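Aminopeptidase (Aneurinibacillus sp. AM-1, PDB 5IB9) probably removes amino acids one at a time from the N-terminus of peptides, as a zinc-dependent aminopeptidase of the M28 family. Local coordinates at residues Y51-E56 with V206-K211; A246-L251 with L264-F269; D221-G226 with G296-D301. All coordinates share one frame; numbering follows the deposited sequence.

Interaction 1. Residues Y51-E56 with V206-K211; sequences YGYHVE and VIATKK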
# COMPACT_ATOMS: atom_id res chain seq x y z
N TYR A 51 -27.11 -15.83 0.88
CA TYR A 51 -27.96 -15.18 1.90
C TYR A 51 -28.58 -13.91 1.32
O TYR A 51 -29.25 -13.10 2.03
CB TYR A 51 -27.12 -14.73 3.14
CG TYR A 51 -26.20 -15.79 3.68
CD1 TYR A 51 -24.98 -15.43 4.31
CD2 TYR A 51 -26.53 -17.10 3.68
CE1 TYR A 51 -24.17 -16.45 4.82
CE2 TYR A 51 -25.69 -18.09 4.13
CZ TYR A 51 -24.52 -17.73 4.81
OH TYR A 51 -23.63 -18.68 5.31
N GLY A 52 -28.26 -13.63 0.06
CA GLY A 52 -28.79 -12.47 -0.62
C GLY A 52 -27.93 -11.25 -0.74
O GLY A 52 -28.35 -10.23 -1.21
N TYR A 53 -26.66 -11.35 -0.33
CA TYR A 53 -25.75 -10.26 -0.41
C TYR A 53 -25.09 -10.06 -1.81
O TYR A 53 -24.76 -11.02 -2.51
CB TYR A 53 -24.58 -10.46 0.60
CG TYR A 53 -25.04 -10.27 2.06
CD1 TYR A 53 -24.88 -9.07 2.69
CD2 TYR A 53 -25.53 -11.36 2.79
CE1 TYR A 53 -25.29 -8.90 3.99
CE2 TYR A 53 -25.99 -11.17 4.10
CZ TYR A 53 -25.90 -9.93 4.70
OH TYR A 53 -26.30 -9.73 6.02
N HIS A 54 -24.94 -8.81 -2.13
CA HIS A 54 -23.96 -8.42 -3.19
C HIS A 54 -22.54 -8.46 -2.54
O HIS A 54 -22.31 -7.96 -1.41
CB HIS A 54 -24.33 -7.04 -3.75
CG HIS A 54 -23.38 -6.54 -4.79
ND1 HIS A 54 -22.44 -5.57 -4.51
CD2 HIS A 54 -23.24 -6.86 -6.09
CE1 HIS A 54 -21.76 -5.32 -5.61
NE2 HIS A 54 -22.21 -6.10 -6.58
N VAL A 55 -21.64 -9.03 -3.29
CA VAL A 55 -20.29 -9.32 -2.67
C VAL A 55 -19.25 -8.67 -3.55
O VAL A 55 -19.39 -8.64 -4.79
CB VAL A 55 -20.12 -10.85 -2.64
CG1 VAL A 55 -18.72 -11.19 -2.11
CG2 VAL A 55 -21.14 -11.44 -1.69
N GLU A 56 -18.24 -8.06 -2.95
CA GLU A 56 -17.08 -7.62 -3.71
C GLU A 56 -15.85 -8.40 -3.24
O GLU A 56 -15.75 -8.80 -2.08
CB GLU A 56 -16.79 -6.16 -3.34
CG GLU A 56 -18.03 -5.33 -3.92
CD GLU A 56 -18.11 -5.19 -5.52
OE1 GLU A 56 -19.17 -4.72 -6.01
OE2 GLU A 56 -17.20 -5.62 -6.31
N VAL A 206 -12.91 -10.55 1.03
CA VAL A 206 -14.29 -10.80 0.56
C VAL A 206 -15.19 -9.92 1.41
O VAL A 206 -15.17 -9.97 2.63
CB VAL A 206 -14.71 -12.27 0.73
CG1 VAL A 206 -16.17 -12.33 0.16
CG2 VAL A 206 -13.77 -13.19 -0.03
N ILE A 207 -15.96 -9.04 0.72
CA ILE A 207 -16.69 -7.99 1.45
C ILE A 207 -18.20 -8.06 1.08
O ILE A 207 -18.57 -7.96 -0.10
CB ILE A 207 -16.21 -6.60 1.07
CG1 ILE A 207 -14.73 -6.43 1.38
CG2 ILE A 207 -17.03 -5.49 1.82
CD1 ILE A 207 -13.96 -6.03 0.16
N ALA A 208 -19.10 -8.24 2.07
CA ALA A 208 -20.57 -8.38 1.83
C ALA A 208 -21.22 -7.30 2.66
O ALA A 208 -20.98 -7.21 3.82
CB ALA A 208 -21.05 -9.81 2.33
N THR A 209 -22.02 -6.47 2.01
CA THR A 209 -22.57 -5.27 2.71
C THR A 209 -24.08 -5.38 2.73
O THR A 209 -24.67 -5.60 1.65
CB THR A 209 -22.11 -4.03 1.97
OG1 THR A 209 -20.67 -3.92 2.03
CG2 THR A 209 -22.75 -2.79 2.67
N LYS A 210 -24.64 -5.15 3.89
CA LYS A 210 -26.07 -4.97 4.06
C LYS A 210 -26.36 -3.46 4.24
O LYS A 210 -25.98 -2.83 5.22
CB LYS A 210 -26.56 -5.75 5.28
CG LYS A 210 -28.15 -5.79 5.31
CD LYS A 210 -28.66 -6.31 6.61
CE LYS A 210 -30.24 -6.64 6.49
NZ LYS A 210 -31.05 -5.39 6.56
N LYS A 211 -27.00 -2.89 3.24
CA LYS A 211 -27.43 -1.51 3.35
C LYS A 211 -28.60 -1.37 4.35
O LYS A 211 -29.38 -2.21 4.43
CB LYS A 211 -27.87 -0.98 1.97
CG LYS A 211 -26.74 -0.84 0.99
CD LYS A 211 -27.19 -0.96 -0.45
CE LYS A 211 -26.36 -0.10 -1.39
NZ LYS A 211 -26.93 0.08 -2.73
O HOH W 1 -25.93 -6.72 -0.45
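Y53 lies against A208 and K210, just before strand 55-66 pairs with strand 187-210. Its side chain can be followed outward. CB and CG both rest on the methyl of A208. At the next atom, Y53 CD1 is 3.9 Å from A208 CB and also nears the carbonyl of T209, whose O lies at the ring edge, near its plane. CE1 then meets K210, with Y53 CE1 3.6 Å from K210 CB. The hydroxyl at the tip passes the lysine chain and is hydrogen-bonded to the carbonyl O of A252. A208, T209 and K210 thus line the ring, and the bond to A252 holds its tip. The K210 chain runs on to its own partners, and K210 NZ is hydrogen-bonded to T260 OG1 and L258 O.

A water bridges the two backbones before direct pairing begins. It accepts from H54 N at 2.9 Å and donates to T209 O at 2.7 Å. The strand pairs follow at once. V55 faces A208 as a non-hydrogen-bonded pair. E56 and I207 form the hydrogen-bonded pair, with E56 N to I207 O at 2.9 Å and I207 N to E56 O at 2.8 Å. Both bonds are nearly straight. CG1 of V55 is anti to its backbone N (chi1 176°), and V55 CG1 touches V206 CG1 at 3.6 Å. Helix 35-50 packs over the face that carries V55, V206 and A208. The E56 chain turns away from I207, and its OE2 is hydrogen-bonded to S287 of the second subunit.

Before all this, G52 closes helix 35-50 in a Schellman motif. The whole is a helix-to-strand connection that enters an antiparallel strand pair at the margin of the M28 peptidase fold.

Interaction 2. Residues A246-L251 with L264-F269; sequences AVTLEL and LRFITF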
# COMPACT_ATOMS: atom_id res chain seq x y z
N ALA A 246 -16.68 -18.64 10.02
CA ALA A 246 -17.99 -19.24 10.17
C ALA A 246 -19.00 -18.39 10.94
O ALA A 246 -20.19 -18.27 10.59
CB ALA A 246 -17.85 -20.60 10.92
N VAL A 247 -18.49 -17.71 12.01
CA VAL A 247 -19.38 -16.74 12.76
C VAL A 247 -19.72 -15.51 11.91
O VAL A 247 -20.82 -15.05 11.90
CB VAL A 247 -18.72 -16.31 14.09
CG1 VAL A 247 -19.61 -15.32 14.87
CG2 VAL A 247 -18.50 -17.60 14.95
N THR A 248 -18.75 -15.06 11.11
CA THR A 248 -18.96 -13.91 10.21
C THR A 248 -20.10 -14.24 9.19
O THR A 248 -21.02 -13.45 9.07
CB THR A 248 -17.69 -13.52 9.49
OG1 THR A 248 -16.71 -13.09 10.45
CG2 THR A 248 -17.94 -12.29 8.53
N LEU A 249 -20.01 -15.41 8.56
CA LEU A 249 -21.03 -15.85 7.58
C LEU A 249 -22.36 -16.02 8.28
O LEU A 249 -23.35 -15.56 7.77
CB LEU A 249 -20.55 -17.15 6.91
CG LEU A 249 -19.47 -17.03 5.89
CD1 LEU A 249 -19.10 -18.43 5.42
CD2 LEU A 249 -20.01 -16.21 4.67
N GLU A 250 -22.32 -16.69 9.44
CA GLU A 250 -23.58 -16.99 10.10
C GLU A 250 -24.28 -15.69 10.53
O GLU A 250 -25.52 -15.54 10.45
CB GLU A 250 -23.39 -18.02 11.18
CG GLU A 250 -24.75 -18.38 11.90
CD GLU A 250 -25.87 -18.99 11.04
OE1 GLU A 250 -25.72 -19.34 9.85
OE2 GLU A 250 -26.98 -19.04 11.64
N LEU A 251 -23.54 -14.72 11.07
CA LEU A 251 -24.17 -13.50 11.47
C LEU A 251 -24.65 -12.75 10.23
O LEU A 251 -25.72 -12.06 10.28
CB LEU A 251 -23.24 -12.55 12.32
CG LEU A 251 -22.98 -13.23 13.69
CD1 LEU A 251 -22.01 -12.34 14.41
CD2 LEU A 251 -24.25 -13.41 14.52
N LEU A 264 -24.03 -2.68 7.55
CA LEU A 264 -23.15 -3.73 8.13
C LEU A 264 -22.28 -4.24 7.02
O LEU A 264 -22.77 -4.55 5.92
CB LEU A 264 -24.07 -4.85 8.71
CG LEU A 264 -24.99 -4.44 9.81
CD1 LEU A 264 -25.80 -5.63 10.31
CD2 LEU A 264 -24.27 -3.90 10.95
N ARG A 265 -20.98 -4.31 7.28
CA ARG A 265 -20.05 -4.88 6.31
C ARG A 265 -19.46 -6.11 6.93
O ARG A 265 -18.73 -5.97 7.96
CB ARG A 265 -18.93 -3.87 5.96
CG ARG A 265 -19.52 -2.53 5.37
CD ARG A 265 -18.43 -1.60 4.98
NE ARG A 265 -19.07 -0.42 4.40
CZ ARG A 265 -18.34 0.55 3.88
NH1 ARG A 265 -16.99 0.53 3.76
NH2 ARG A 265 -19.01 1.55 3.38
N PHE A 266 -19.65 -7.24 6.32
CA PHE A 266 -19.10 -8.54 6.79
C PHE A 266 -17.95 -8.86 5.90
O PHE A 266 -18.07 -8.90 4.66
CB PHE A 266 -20.20 -9.63 6.67
CG PHE A 266 -21.42 -9.39 7.53
CD1 PHE A 266 -21.43 -9.88 8.82
CD2 PHE A 266 -22.45 -8.64 7.02
CE1 PHE A 266 -22.49 -9.66 9.67
CE2 PHE A 266 -23.63 -8.48 7.83
CZ PHE A 266 -23.62 -8.96 9.14
N ILE A 267 -16.75 -9.02 6.52
CA ILE A 267 -15.56 -9.09 5.71
C ILE A 267 -14.69 -10.28 6.15
O ILE A 267 -14.48 -10.48 7.38
CB ILE A 267 -14.69 -7.76 5.81
CG1 ILE A 267 -15.57 -6.57 5.53
CG2 ILE A 267 -13.48 -7.90 4.85
CD1 ILE A 267 -14.75 -5.27 5.63
N THR A 268 -14.19 -11.02 5.14
CA THR A 268 -13.12 -11.95 5.50
C THR A 268 -11.86 -11.48 4.84
O THR A 268 -11.80 -11.17 3.66
CB THR A 268 -13.48 -13.45 5.12
OG1 THR A 268 -13.60 -13.62 3.70
CG2 THR A 268 -14.76 -13.76 5.84
N PHE A 269 -10.79 -11.37 5.66
CA PHE A 269 -9.53 -10.77 5.17
C PHE A 269 -8.53 -11.81 4.75
O PHE A 269 -8.43 -12.85 5.40
CB PHE A 269 -8.92 -9.95 6.27
CG PHE A 269 -9.74 -8.83 6.81
CD1 PHE A 269 -9.98 -7.67 6.03
CD2 PHE A 269 -10.30 -8.86 8.07
CE1 PHE A 269 -10.75 -6.60 6.51
CE2 PHE A 269 -11.06 -7.79 8.58
CZ PHE A 269 -11.27 -6.69 7.79
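T248 and F266 face each other where helix 238-256 lies over strand 263-269. The two side chains run antiparallel, one passing the other. The two short axes come within 8.5 Å, and their N-to-C directions differ by 154°.

The close part is the F266 ring. F266 CG is anti to the carbonyl carbon (chi1 -63°), which carries the ring toward the backbone of T248 and L251. F266 CD1 is 3.6 Å from T248 O. One atom further on, F266 CE1 is 3.8 Å from L251 C and also touches L251 CB. CZ reaches the end of the same residue, near its carbonyl O. The ring thus meets mainly backbone atoms. An alanine at F266 would keep the CB contact with T248 CG2 but would probably open a gap beside T248 O and the L251 backbone and CB, where the ring now sits.

The other part is looser. T248 CG2 is anti to the backbone N and points at the strand. T248 CG2 sits 4.0 Å from F266 CB and equally far from I267 N. T248 CG2 to T268 CG2 is wider still, at 4.4 Å. Neither part faces solvent: all five touching residues are buried. T248 OG1 is occupied elsewhere, hydrogen-bonded to G244 O and the hydroxyl of S227. L300 of strand 294-300 also packs on T248.

The contact seats the helix of a beta-alpha-beta unit, strand 222-228, helix 238-256 and strand 263-269, on its own second strand within the M28 peptidase fold.

Interaction 3. Residues D221-G226 with G296-D301; sequences DIIIIG and GMFQLD. With ZN (zinc ion), chain C; BES (2-(3-amino-2-hydroxy-4-phenyl-butyrylamino)-4-methyl-pentanoic acid), chain H.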
# COMPACT_ATOMS: atom_id res chain seq x y z
N ASP A 221 -24.56 5.34 10.20
CA ASP A 221 -23.47 4.61 10.86
C ASP A 221 -23.14 3.32 10.09
O ASP A 221 -23.95 2.76 9.33
CB ASP A 221 -23.91 4.13 12.25
CG ASP A 221 -24.25 5.27 13.22
OD1 ASP A 221 -23.84 6.46 12.97
OD2 ASP A 221 -24.80 4.96 14.32
N ILE A 222 -21.87 2.89 10.23
CA ILE A 222 -21.39 1.62 9.68
C ILE A 222 -20.76 0.76 10.81
O ILE A 222 -20.06 1.31 11.66
CB ILE A 222 -20.24 1.87 8.65
CG1 ILE A 222 -20.79 2.77 7.49
CG2 ILE A 222 -19.80 0.57 7.99
CD1 ILE A 222 -19.54 3.36 6.66
N ILE A 223 -21.03 -0.54 10.79
CA ILE A 223 -20.32 -1.50 11.65
C ILE A 223 -19.68 -2.53 10.70
O ILE A 223 -20.28 -3.00 9.78
CB ILE A 223 -21.28 -2.23 12.60
CG1 ILE A 223 -21.67 -1.20 13.60
CG2 ILE A 223 -20.45 -3.28 13.31
CD1 ILE A 223 -22.77 -1.69 14.60
N ILE A 224 -18.39 -2.85 11.00
CA ILE A 224 -17.59 -3.94 10.30
C ILE A 224 -17.49 -5.12 11.22
O ILE A 224 -17.25 -4.97 12.45
CB ILE A 224 -16.23 -3.42 9.93
CG1 ILE A 224 -16.36 -2.20 8.96
CG2 ILE A 224 -15.45 -4.48 9.27
CD1 ILE A 224 -15.01 -1.52 8.64
N ILE A 225 -17.85 -6.30 10.64
CA ILE A 225 -17.61 -7.62 11.38
C ILE A 225 -16.62 -8.32 10.51
O ILE A 225 -16.94 -8.61 9.33
CB ILE A 225 -18.93 -8.37 11.50
CG1 ILE A 225 -20.06 -7.55 12.22
CG2 ILE A 225 -18.72 -9.69 12.26
CD1 ILE A 225 -20.92 -6.70 11.21
N GLY A 226 -15.49 -8.65 11.09
CA GLY A 226 -14.38 -9.24 10.30
C GLY A 226 -13.86 -10.58 10.90
O GLY A 226 -14.06 -10.89 12.08
N GLY A 296 -17.92 1.00 14.84
CA GLY A 296 -17.26 -0.11 15.51
C GLY A 296 -16.82 -1.18 14.49
O GLY A 296 -17.48 -1.38 13.45
N MET A 297 -15.74 -1.85 14.84
CA MET A 297 -15.26 -2.97 14.05
C MET A 297 -15.04 -4.10 15.06
O MET A 297 -14.32 -3.98 16.06
CB MET A 297 -13.92 -2.64 13.29
CG MET A 297 -13.40 -3.78 12.33
SD MET A 297 -12.42 -4.94 13.24
CE MET A 297 -12.27 -6.15 11.92
N PHE A 298 -15.77 -5.20 14.81
CA PHE A 298 -15.72 -6.48 15.60
C PHE A 298 -14.88 -7.46 14.85
O PHE A 298 -15.23 -7.87 13.77
CB PHE A 298 -17.11 -7.05 15.79
CG PHE A 298 -18.05 -6.19 16.59
CD1 PHE A 298 -18.48 -6.68 17.87
CD2 PHE A 298 -18.56 -4.97 16.14
CE1 PHE A 298 -19.36 -5.93 18.62
CE2 PHE A 298 -19.46 -4.21 16.93
CZ PHE A 298 -19.86 -4.69 18.15
N GLN A 299 -13.74 -7.86 15.39
CA GLN A 299 -12.87 -8.89 14.81
C GLN A 299 -13.02 -10.26 15.48
O GLN A 299 -13.00 -10.33 16.72
CB GLN A 299 -11.42 -8.44 14.88
CG GLN A 299 -10.43 -9.55 14.44
CD GLN A 299 -10.46 -9.83 12.91
OE1 GLN A 299 -11.16 -9.21 12.16
NE2 GLN A 299 -9.61 -10.72 12.43
N LEU A 300 -13.34 -11.28 14.69
CA LEU A 300 -13.57 -12.66 15.28
C LEU A 300 -12.39 -13.52 14.84
O LEU A 300 -12.19 -13.78 13.65
CB LEU A 300 -14.87 -13.20 14.61
CG LEU A 300 -16.16 -12.39 14.88
CD1 LEU A 300 -17.15 -12.80 13.88
CD2 LEU A 300 -16.69 -13.02 16.23
N ASP A 301 -11.58 -13.89 15.83
CA ASP A 301 -10.36 -14.75 15.51
C ASP A 301 -10.21 -15.71 16.69
O ASP A 301 -9.96 -15.25 17.81
CB ASP A 301 -9.20 -13.82 15.42
CG ASP A 301 -7.95 -14.43 14.68
OD1 ASP A 301 -7.97 -15.64 14.44
OD2 ASP A 301 -7.02 -13.73 14.22
ZN ZN C . -6.07 -15.72 13.52
N2 BES H . -5.19 -15.37 15.91
C1 BES H . -3.79 -14.95 15.85
C6 BES H . -3.57 -13.88 16.92
C7 BES H . -3.60 -14.30 18.39
C8 BES H . -3.06 -15.52 18.85
C12 BES H . -4.17 -13.39 19.31
C9 BES H . -3.09 -15.82 20.23
C11 BES H . -4.21 -13.70 20.70
C10 BES H . -3.67 -14.91 21.15
C2 BES H . -3.45 -14.42 14.45
O2 BES H . -4.03 -15.44 13.63
C3 BES H . -1.96 -14.46 14.36
O3 BES H . -1.42 -15.56 14.38
N1 BES H . -1.34 -13.33 14.34
C4 BES H . 0.13 -13.33 14.33
C13 BES H . 0.47 -11.85 14.31
C14 BES H . -0.00 -11.11 13.06
C15 BES H . 0.57 -9.70 13.21
C16 BES H . 0.39 -11.76 11.73
C5 BES H . 0.74 -13.85 15.63
O1 BES H . 1.96 -14.20 15.62
O4 BES H . 0.10 -13.92 16.69
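Strands 222-226 and 296-300 run parallel, 10° apart, and four backbone bonds join them: I224 N to G296 O, F298 N to I224 O, G226 N to F298 O and L300 N to G226 O, the last at 2.7 Å. On one face, I223 CG2 touches F298 CD2 at 3.8 Å, the two side chains slanting across each other. The F298 ring also turns its edge to I224 O. I225 CG2 rests 3.8 Å from L300 CD1, the two chains running in the same direction. Helix 382-400 packs on I223, F298 and L300.

These are parallel strands of the M28 peptidase domain, and the second one delivers a zinc ligand just past its end. D301 binds zinc through both carboxylate oxygens, OD1 at 2.1 Å and OD2 at 2.3 Å. H228 and D240 also bind this ion. The inhibitor binds the zinc through O2 and, at a longer distance, through N2.

On the other face, M297 CG meets I224 CB at 3.7 Å. M297 bends at chi2 (-86°), which places SD; the extended chi3 (171°) then carries M297 CE to 4.1 Å from G226 CA. A CB on G226 would clash with M297 CE and Q299 OE1. Q299 NE2 is hydrogen-bonded to S346 OG, which also bonds D301 OD2.

How the interactions relate
Interactions 2 and 3 are fully buried. Interaction 1 is only partly buried: a water bridges its backbones, and E56 reaches the second subunit. Neighbouring strands connect all three: 206-211 bonds to 264-269, probably through A208 O to F266 N, and 264-269 in turn bonds to 221-226. The Y53 hydroxyl of interaction 1 also packs on the F266 ring of interaction 2. L300 of interaction 3 touches V247 and T248 on the helix of interaction 2. Their chemistry differs. Interaction 1 mixes antiparallel bonds, a bridging water and a tyrosine. Interaction 2 relies on van der Waals contact. Interaction 3 uses parallel strand bonds and alone includes a zinc ligand.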